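Local coordinates for DSBA-like thioredoxin domain-containing protein (Pseudomonas aeruginosa PAO1, PDB 5HFI) that probably acts as a cytosolic disulfide reductase of the thioredoxin superfamily and forms a mixed disulfide with glutathione, at residues 116-119 / 120-124; 15-18 / 19-22; 130-133 / 134-137. All coordinates share one frame; numbering follows the deposited sequence.

Contact 2 (15-18 / 19-22) is the active-site turn, where C17 is joined to glutathione. Contact 1 (116-119 / 120-124) lies on helix 112-124, its centre about 9 Å from that of contact 2; OH of Y124 packs 3.4 Å from the backbone C of C17, and Q120 touches C20 and Y21. Contact 3 (130-133 / 134-137), on the loop and first turn leading into the next helix, 133-142, has its centre about 11 Å from that of contact 1 and about 18 Å from that of contact 2. I130 ties all three together: its CD1 is 3.7 Å from CG2 of I119 and 3.8 Å from CD2 of L16.

Contact 1 (116-119 / 120-124); sequences LARI and QRAHY
Q120 folds back along the helix over L116, and its whole chain lies along that residue: CG is 3.3 Å from L116 O, and the amide end reaches the isobutyl group, with NE2 3.9 Å from CD1 of L116. Beneath this pair the backbone bond from Q120 N to L116 O (3.0 Å) closes the turn. R121 N, A122 N and H123 N repeat the i to i-4 pattern on A117, R118 and I119, the last being the most bent at 147°. A water donates to A117 O at 3.1 Å and, weakly, to OE1 of Q120, linking carbonyl and amide. This is the middle and end of helix 112-124 in the helical part of the DsbA-like fold, with Q120 and Y124 turned to the CxxC helix and I119 and A122 to helix 133-142. Among the charged groups, R118 bends at chi2 (67°), which carries its guanidinium forward, toward the C-terminal end of the helix, until NH1 is 3.8 Å from CB of A122; salt bridges to E126 and E142 hold that group. The chain of R121 instead extends past A117, where NH1 reaches CB at 4.1 Å. The two guanidinium planes are turned 66° apart.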
loop_
_atom_site.group_PDB
_atom_site.type_symbol
_atom_site.label_atom_id
_atom_site.label_comp_id
_atom_site.label_asym_id
_atom_site.label_seq_id
_atom_site.Cartn_x
_atom_site.Cartn_y
_atom_site.Cartn_z
ATOM N N LEU A 116 5.028 2.349 -2.803
ATOM C CA LEU A 116 3.851 1.505 -2.607
ATOM C C LEU A 116 3.077 1.336 -3.908
ATOM O O LEU A 116 2.679 0.219 -4.259
ATOM C CB LEU A 116 2.947 2.091 -1.520
ATOM C CG LEU A 116 1.605 1.379 -1.309
ATOM C CD1 LEU A 116 1.816 -0.063 -0.857
ATOM C CD2 LEU A 116 0.727 2.130 -0.310
ATOM N N ALA A 117 2.856 2.434 -4.636
ATOM C CA ALA A 117 2.152 2.350 -5.912
ATOM C C ALA A 117 2.904 1.471 -6.903
ATOM O O ALA A 117 2.290 0.706 -7.658
ATOM C CB ALA A 117 1.945 3.751 -6.492
ATOM N N ARG A 118 4.236 1.572 -6.922
ATOM C CA ARG A 118 5.030 0.751 -7.833
ATOM C C ARG A 118 4.984 -0.718 -7.432
ATOM O O ARG A 118 4.913 -1.602 -8.297
ATOM C CB ARG A 118 6.475 1.246 -7.863
ATOM C CG ARG A 118 7.366 0.489 -8.843
ATOM C CD ARG A 118 6.950 0.759 -10.284
ATOM N NE ARG A 118 7.635 -0.115 -11.234
ATOM C CZ ARG A 118 7.164 -1.287 -11.650
ATOM N NH1 ARG A 118 6.000 -1.738 -11.198
ATOM N NH2 ARG A 118 7.856 -2.012 -12.518
ATOM N N ILE A 119 5.042 -0.993 -6.124
ATOM C CA ILE A 119 4.949 -2.363 -5.624
ATOM C C ILE A 119 3.629 -2.994 -6.048
ATOM O O ILE A 119 3.582 -4.148 -6.494
ATOM C CB ILE A 119 5.110 -2.385 -4.092
ATOM C CG1 ILE A 119 6.579 -2.246 -3.692
ATOM C CG2 ILE A 119 4.510 -3.656 -3.494
ATOM C CD1 ILE A 119 6.782 -2.051 -2.195
ATOM N N GLN A 120 2.533 -2.244 -5.908
ATOM C CA GLN A 120 1.223 -2.785 -6.252
ATOM C C GLN A 120 1.114 -3.050 -7.746
ATOM O O GLN A 120 0.518 -4.049 -8.160
ATOM C CB GLN A 120 0.120 -1.833 -5.789
ATOM C CG GLN A 120 0.011 -1.713 -4.276
ATOM C CD GLN A 120 -0.752 -0.477 -3.847
ATOM O OE1 GLN A 120 -0.625 0.588 -4.454
ATOM N NE2 GLN A 120 -1.542 -0.607 -2.789
ATOM N N ARG A 121 1.691 -2.173 -8.572
ATOM C CA ARG A 121 1.727 -2.435 -10.007
ATOM C C ARG A 121 2.551 -3.679 -10.321
ATOM O O ARG A 121 2.153 -4.500 -11.156
ATOM C CB ARG A 121 2.279 -1.219 -10.756
ATOM C CG ARG A 121 1.349 -0.014 -10.769
ATOM C CD ARG A 121 1.911 1.103 -11.641
ATOM N NE ARG A 121 0.884 2.064 -12.031
ATOM C CZ ARG A 121 0.740 3.270 -11.489
ATOM N NH1 ARG A 121 1.565 3.671 -10.530
ATOM N NH2 ARG A 121 -0.227 4.077 -11.908
ATOM N N ALA A 122 3.700 -3.841 -9.659
ATOM C CA ALA A 122 4.526 -5.022 -9.901
ATOM C C ALA A 122 3.769 -6.301 -9.564
ATOM O O ALA A 122 3.927 -7.323 -10.240
ATOM C CB ALA A 122 5.820 -4.932 -9.094
ATOM N N HIS A 123 2.954 -6.270 -8.547
ATOM C CA HIS A 123 2.188 -7.430 -8.121
ATOM C C HIS A 123 0.932 -7.666 -8.992
ATOM O O HIS A 123 0.859 -8.669 -9.643
ATOM C CB HIS A 123 1.776 -7.241 -6.682
ATOM C CG HIS A 123 0.998 -8.368 -6.082
ATOM N ND1 HIS A 123 1.589 -9.516 -5.619
ATOM C CD2 HIS A 123 -0.308 -8.474 -5.774
ATOM C CE1 HIS A 123 0.675 -10.289 -5.086
ATOM N NE2 HIS A 123 -0.486 -9.686 -5.180
ATOM N N TYR A 124 0.041 -6.662 -9.069
ATOM C CA TYR A 124 -1.263 -6.869 -9.694
ATOM C C TYR A 124 -1.226 -6.758 -11.214
ATOM O O TYR A 124 -2.058 -7.369 -11.894
ATOM C CB TYR A 124 -2.269 -5.868 -9.125
ATOM C CG TYR A 124 -2.604 -6.113 -7.676
ATOM C CD1 TYR A 124 -3.411 -7.183 -7.307
ATOM C CD2 TYR A 124 -2.103 -5.285 -6.676
ATOM C CE1 TYR A 124 -3.720 -7.415 -5.989
ATOM C CE2 TYR A 124 -2.404 -5.512 -5.351
ATOM C CZ TYR A 124 -3.215 -6.580 -5.016
ATOM O OH TYR A 124 -3.532 -6.827 -3.704
HETATM O O HOH W 1 -0.702 1.455 -7.668
#

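Contact 2 (15-18 / 19-22); sequences PLCG and WCYG. With GSH (glutathione), chain B.
The CxxC motif of the thioredoxin superfamily sits here, C17 and C20 spanning the start of helix 18-22, with C17 as its N-cap residue. The cysteines are not joined to each other: SG of C17 is instead bonded to SG2 of glutathione at 2.0 Å, a mixed disulfide. SG of C17 stands anti to its own backbone nitrogen (chi1 172°), a setting that turns it toward the glutathione sulfur. SG of C20 remains close behind, 3.7 Å from both CB and SG of C17, in a pocket formed with Y11, Y13, Q120 and F180.

W19 supplies a second contact with glutathione. Its indole passes beneath the gamma-glutamyl part of the ligand, whose CA1 lies 3.5 Å above one ring face, displaced toward the rim; the closest atom is CG of W19, at 3.6 Å. H65 meets the indole edge-to-face, and the backbone O of F180 is hydrogen-bonded to the ligand.

The first turn is held by carbonyls. C17 O takes the N-H of Y21 at 3.2 Å, and also a weak, strongly bent bond from C20 N (120°). G18 O receives G22 N at 2.9 Å. Y21 leads away from the turn to stack on Y124, its hydroxyl bonded to P76 O.

The nearby C20 sulfur is placed as in thioredoxin relatives, where the second cysteine can resolve a mixed disulfide. Attack by C20 on SG of C17 would probably release glutathione and close the C17-C20 disulfide, which is known for this protein though absent here.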
loop_
_atom_site.group_PDB
_atom_site.type_symbol
_atom_site.label_atom_id
_atom_site.label_comp_id
_atom_site.label_asym_id
_atom_site.label_seq_id
_atom_site.Cartn_x
_atom_site.Cartn_y
_atom_site.Cartn_z
ATOM N N PRO A 15 0.380 -3.812 1.443
ATOM C CA PRO A 15 0.674 -3.945 0.007
ATOM C C PRO A 15 -0.034 -5.108 -0.672
ATOM O O PRO A 15 -0.226 -5.060 -1.892
ATOM C CB PRO A 15 2.200 -4.120 -0.036
ATOM C CG PRO A 15 2.694 -3.692 1.306
ATOM C CD PRO A 15 1.588 -3.956 2.273
ATOM N N LEU A 16 -0.441 -6.141 0.066
ATOM C CA LEU A 16 -1.109 -7.294 -0.525
ATOM C C LEU A 16 -2.622 -7.252 -0.354
ATOM O O LEU A 16 -3.296 -8.255 -0.617
ATOM C CB LEU A 16 -0.546 -8.588 0.063
ATOM C CG LEU A 16 0.896 -8.875 -0.375
ATOM C CD1 LEU A 16 1.568 -9.870 0.547
ATOM C CD2 LEU A 16 0.931 -9.382 -1.799
ATOM N N CYS A 17 -3.166 -6.121 0.083
ATOM C CA CYS A 17 -4.606 -5.944 0.215
ATOM C C CYS A 17 -5.157 -5.413 -1.103
ATOM O O CYS A 17 -4.770 -4.326 -1.550
ATOM C CB CYS A 17 -4.927 -4.988 1.361
ATOM S SG CYS A 17 -6.667 -4.532 1.461
ATOM N N GLY A 18 -6.048 -6.186 -1.729
ATOM C CA GLY A 18 -6.593 -5.774 -3.014
ATOM C C GLY A 18 -7.334 -4.453 -2.941
ATOM O O GLY A 18 -7.267 -3.638 -3.865
ATOM N N TRP A 19 -8.051 -4.218 -1.843
ATOM C CA TRP A 19 -8.792 -2.969 -1.724
ATOM C C TRP A 19 -7.861 -1.777 -1.546
ATOM O O TRP A 19 -8.212 -0.661 -1.939
ATOM C CB TRP A 19 -9.798 -3.062 -0.580
ATOM C CG TRP A 19 -11.014 -3.825 -0.977
ATOM C CD1 TRP A 19 -11.391 -5.060 -0.539
ATOM C CD2 TRP A 19 -12.006 -3.413 -1.924
ATOM N NE1 TRP A 19 -12.565 -5.438 -1.146
ATOM C CE2 TRP A 19 -12.963 -4.443 -2.001
ATOM C CE3 TRP A 19 -12.180 -2.268 -2.709
ATOM C CZ2 TRP A 19 -14.079 -4.364 -2.831
ATOM C CZ3 TRP A 19 -13.290 -2.193 -3.535
ATOM C CH2 TRP A 19 -14.224 -3.234 -3.589
ATOM N N CYS A 20 -6.675 -1.986 -0.967
ATOM C CA CYS A 20 -5.691 -0.909 -0.937
ATOM C C CYS A 20 -5.240 -0.550 -2.344
ATOM O O CYS A 20 -5.081 0.632 -2.669
ATOM C CB CYS A 20 -4.496 -1.301 -0.070
ATOM S SG CYS A 20 -4.871 -1.299 1.693
ATOM N N TYR A 21 -5.045 -1.558 -3.198
ATOM C CA TYR A 21 -4.748 -1.292 -4.600
ATOM C C TYR A 21 -5.909 -0.569 -5.272
ATOM O O TYR A 21 -5.699 0.336 -6.087
ATOM C CB TYR A 21 -4.427 -2.602 -5.318
ATOM C CG TYR A 21 -4.143 -2.454 -6.796
ATOM C CD1 TYR A 21 -3.135 -1.615 -7.250
ATOM C CD2 TYR A 21 -4.870 -3.174 -7.735
ATOM C CE1 TYR A 21 -2.867 -1.486 -8.601
ATOM C CE2 TYR A 21 -4.610 -3.053 -9.087
ATOM C CZ TYR A 21 -3.608 -2.206 -9.514
ATOM O OH TYR A 21 -3.347 -2.086 -10.861
ATOM N N GLY A 22 -7.143 -0.945 -4.928
ATOM C CA GLY A 22 -8.293 -0.212 -5.427
ATOM C C GLY A 22 -8.306 1.236 -4.981
ATOM O O GLY A 22 -8.849 2.098 -5.676
HETATM N N1 GSH B . -12.832 -1.610 1.735
HETATM C CA1 GSH B . -13.569 -2.807 1.370
HETATM C C1 GSH B . -15.065 -2.503 1.331
HETATM O O11 GSH B . -15.887 -3.336 1.798
HETATM O O12 GSH B . -15.477 -1.421 0.833
HETATM C CB1 GSH B . -13.296 -3.901 2.398
HETATM C CG1 GSH B . -11.861 -3.759 2.894
HETATM C CD1 GSH B . -11.293 -5.125 3.271
HETATM O OE1 GSH B . -12.020 -6.045 3.450
HETATM N N2 GSH B . -9.858 -5.291 3.404
HETATM C CA2 GSH B . -9.306 -6.581 3.769
HETATM C C2 GSH B . -9.282 -6.667 5.295
HETATM O O2 GSH B . -8.630 -5.898 5.923
HETATM C CB2 GSH B . -7.886 -6.721 3.217
HETATM S SG2 GSH B . -7.793 -6.199 1.474
HETATM N N3 GSH B . -10.067 -7.678 5.980
HETATM C CA3 GSH B . -10.053 -7.755 7.430
HETATM C C3 GSH B . -8.663 -8.158 7.915
HETATM O O31 GSH B . -8.112 -7.515 8.848
HETATM O O32 GSH B . -8.070 -9.131 7.382
#

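Contact 3 (130-133 / 134-137); sequences IAER and PVLL
P134 packs against the residues leading into helix 133-142, its CD lying 4.1 Å from CB of E132, the N-cap residue. As a proline in the first turn it has no amide hydrogen to offer, so nothing is lost where the helix has no earlier carbonyl to receive one. V135 turns its CG1 to CA of I130 (4.2 Å) and its CG2 to OE1 of E132. L136 donates its N-H to E132 O at 3.2 Å, the first full helical bond of the turn. Its isobutyl end lies against the carbonyl of I130, with CD1 3.3 Å from the oxygen, and continues toward I119, P97 and A101, joining the loop to helices 112-124 and 96-109. L137 follows with a bond from its N to R133 O (2.9 Å, 163°). CD2 of L137 sits 3.4 Å above one face of the R133 guanidinium, off-centre, with NH1 its nearest atom. The arginine, extended from CG to NE, reaches past the leucine to a salt bridge with D154. The methyl thus packs on one flat face of the cation without competing for the N-H groups, of which NH2 pairs with D154, combining hydrophobic cover with ionic attachment to helix 149-157.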
loop_
_atom_site.group_PDB
_atom_site.type_symbol
_atom_site.label_atom_id
_atom_site.label_comp_id
_atom_site.label_asym_id
_atom_site.label_seq_id
_atom_site.Cartn_x
_atom_site.Cartn_y
_atom_site.Cartn_z
ATOM N N ILE A 130 6.719 -9.779 -5.156
ATOM C CA ILE A 130 7.123 -8.634 -4.340
ATOM C C ILE A 130 7.581 -9.027 -2.947
ATOM O O ILE A 130 8.022 -8.160 -2.183
ATOM C CB ILE A 130 5.984 -7.599 -4.231
ATOM C CG1 ILE A 130 4.772 -8.203 -3.528
ATOM C CG2 ILE A 130 5.593 -7.096 -5.613
ATOM C CD1 ILE A 130 3.662 -7.208 -3.268
ATOM N N ALA A 131 7.498 -10.305 -2.586
ATOM C CA ALA A 131 8.068 -10.755 -1.327
ATOM C C ALA A 131 9.552 -11.067 -1.435
ATOM O O ALA A 131 10.182 -11.369 -0.417
ATOM C CB ALA A 131 7.326 -11.993 -0.818
ATOM N N GLU A 132 10.125 -11.002 -2.632
ATOM C CA GLU A 132 11.515 -11.379 -2.830
ATOM C C GLU A 132 12.400 -10.145 -2.920
ATOM O O GLU A 132 12.062 -9.161 -3.586
ATOM C CB GLU A 132 11.681 -12.248 -4.078
ATOM C CG GLU A 132 11.081 -13.639 -3.920
ATOM C CD GLU A 132 11.285 -14.510 -5.143
ATOM O OE1 GLU A 132 11.527 -13.952 -6.235
ATOM O OE2 GLU A 132 11.207 -15.753 -5.009
ATOM N N ARG A 133 13.537 -10.210 -2.232
ATOM C CA ARG A 133 14.436 -9.064 -2.161
ATOM C C ARG A 133 14.927 -8.575 -3.522
ATOM O O ARG A 133 14.950 -7.347 -3.722
ATOM C CB ARG A 133 15.608 -9.412 -1.234
ATOM C CG ARG A 133 16.811 -8.504 -1.322
ATOM C CD ARG A 133 17.873 -8.981 -0.340
ATOM N NE ARG A 133 18.791 -7.917 0.051
ATOM C CZ ARG A 133 19.875 -7.586 -0.641
ATOM N NH1 ARG A 133 20.161 -8.234 -1.765
ATOM N NH2 ARG A 133 20.667 -6.603 -0.225
ATOM N N PRO A 134 15.326 -9.431 -4.479
ATOM C CA PRO A 134 15.768 -8.891 -5.780
ATOM C C PRO A 134 14.691 -8.111 -6.513
ATOM O O PRO A 134 15.003 -7.122 -7.187
ATOM C CB PRO A 134 16.181 -10.145 -6.564
ATOM C CG PRO A 134 16.463 -11.164 -5.536
ATOM C CD PRO A 134 15.520 -10.892 -4.411
ATOM N N VAL A 135 13.430 -8.533 -6.407
ATOM C CA VAL A 135 12.348 -7.803 -7.059
ATOM C C VAL A 135 12.196 -6.414 -6.450
ATOM O O VAL A 135 12.043 -5.419 -7.167
ATOM C CB VAL A 135 11.038 -8.609 -6.974
ATOM C CG1 VAL A 135 9.860 -7.777 -7.467
ATOM C CG2 VAL A 135 11.161 -9.901 -7.773
ATOM N N LEU A 136 12.245 -6.320 -5.120
ATOM C CA LEU A 136 12.086 -5.023 -4.470
ATOM C C LEU A 136 13.277 -4.112 -4.748
ATOM O O LEU A 136 13.112 -2.897 -4.908
ATOM C CB LEU A 136 11.890 -5.216 -2.967
ATOM C CG LEU A 136 10.620 -5.998 -2.623
ATOM C CD1 LEU A 136 10.581 -6.335 -1.142
ATOM C CD2 LEU A 136 9.388 -5.203 -3.042
ATOM N N LEU A 137 14.485 -4.681 -4.805
ATOM C CA LEU A 137 15.655 -3.883 -5.158
ATOM C C LEU A 137 15.571 -3.403 -6.600
ATOM O O LEU A 137 15.985 -2.282 -6.914
ATOM C CB LEU A 137 16.932 -4.694 -4.931
ATOM C CG LEU A 137 17.604 -4.627 -3.552
ATOM C CD1 LEU A 137 16.614 -4.810 -2.417
ATOM C CD2 LEU A 137 18.711 -5.672 -3.458
#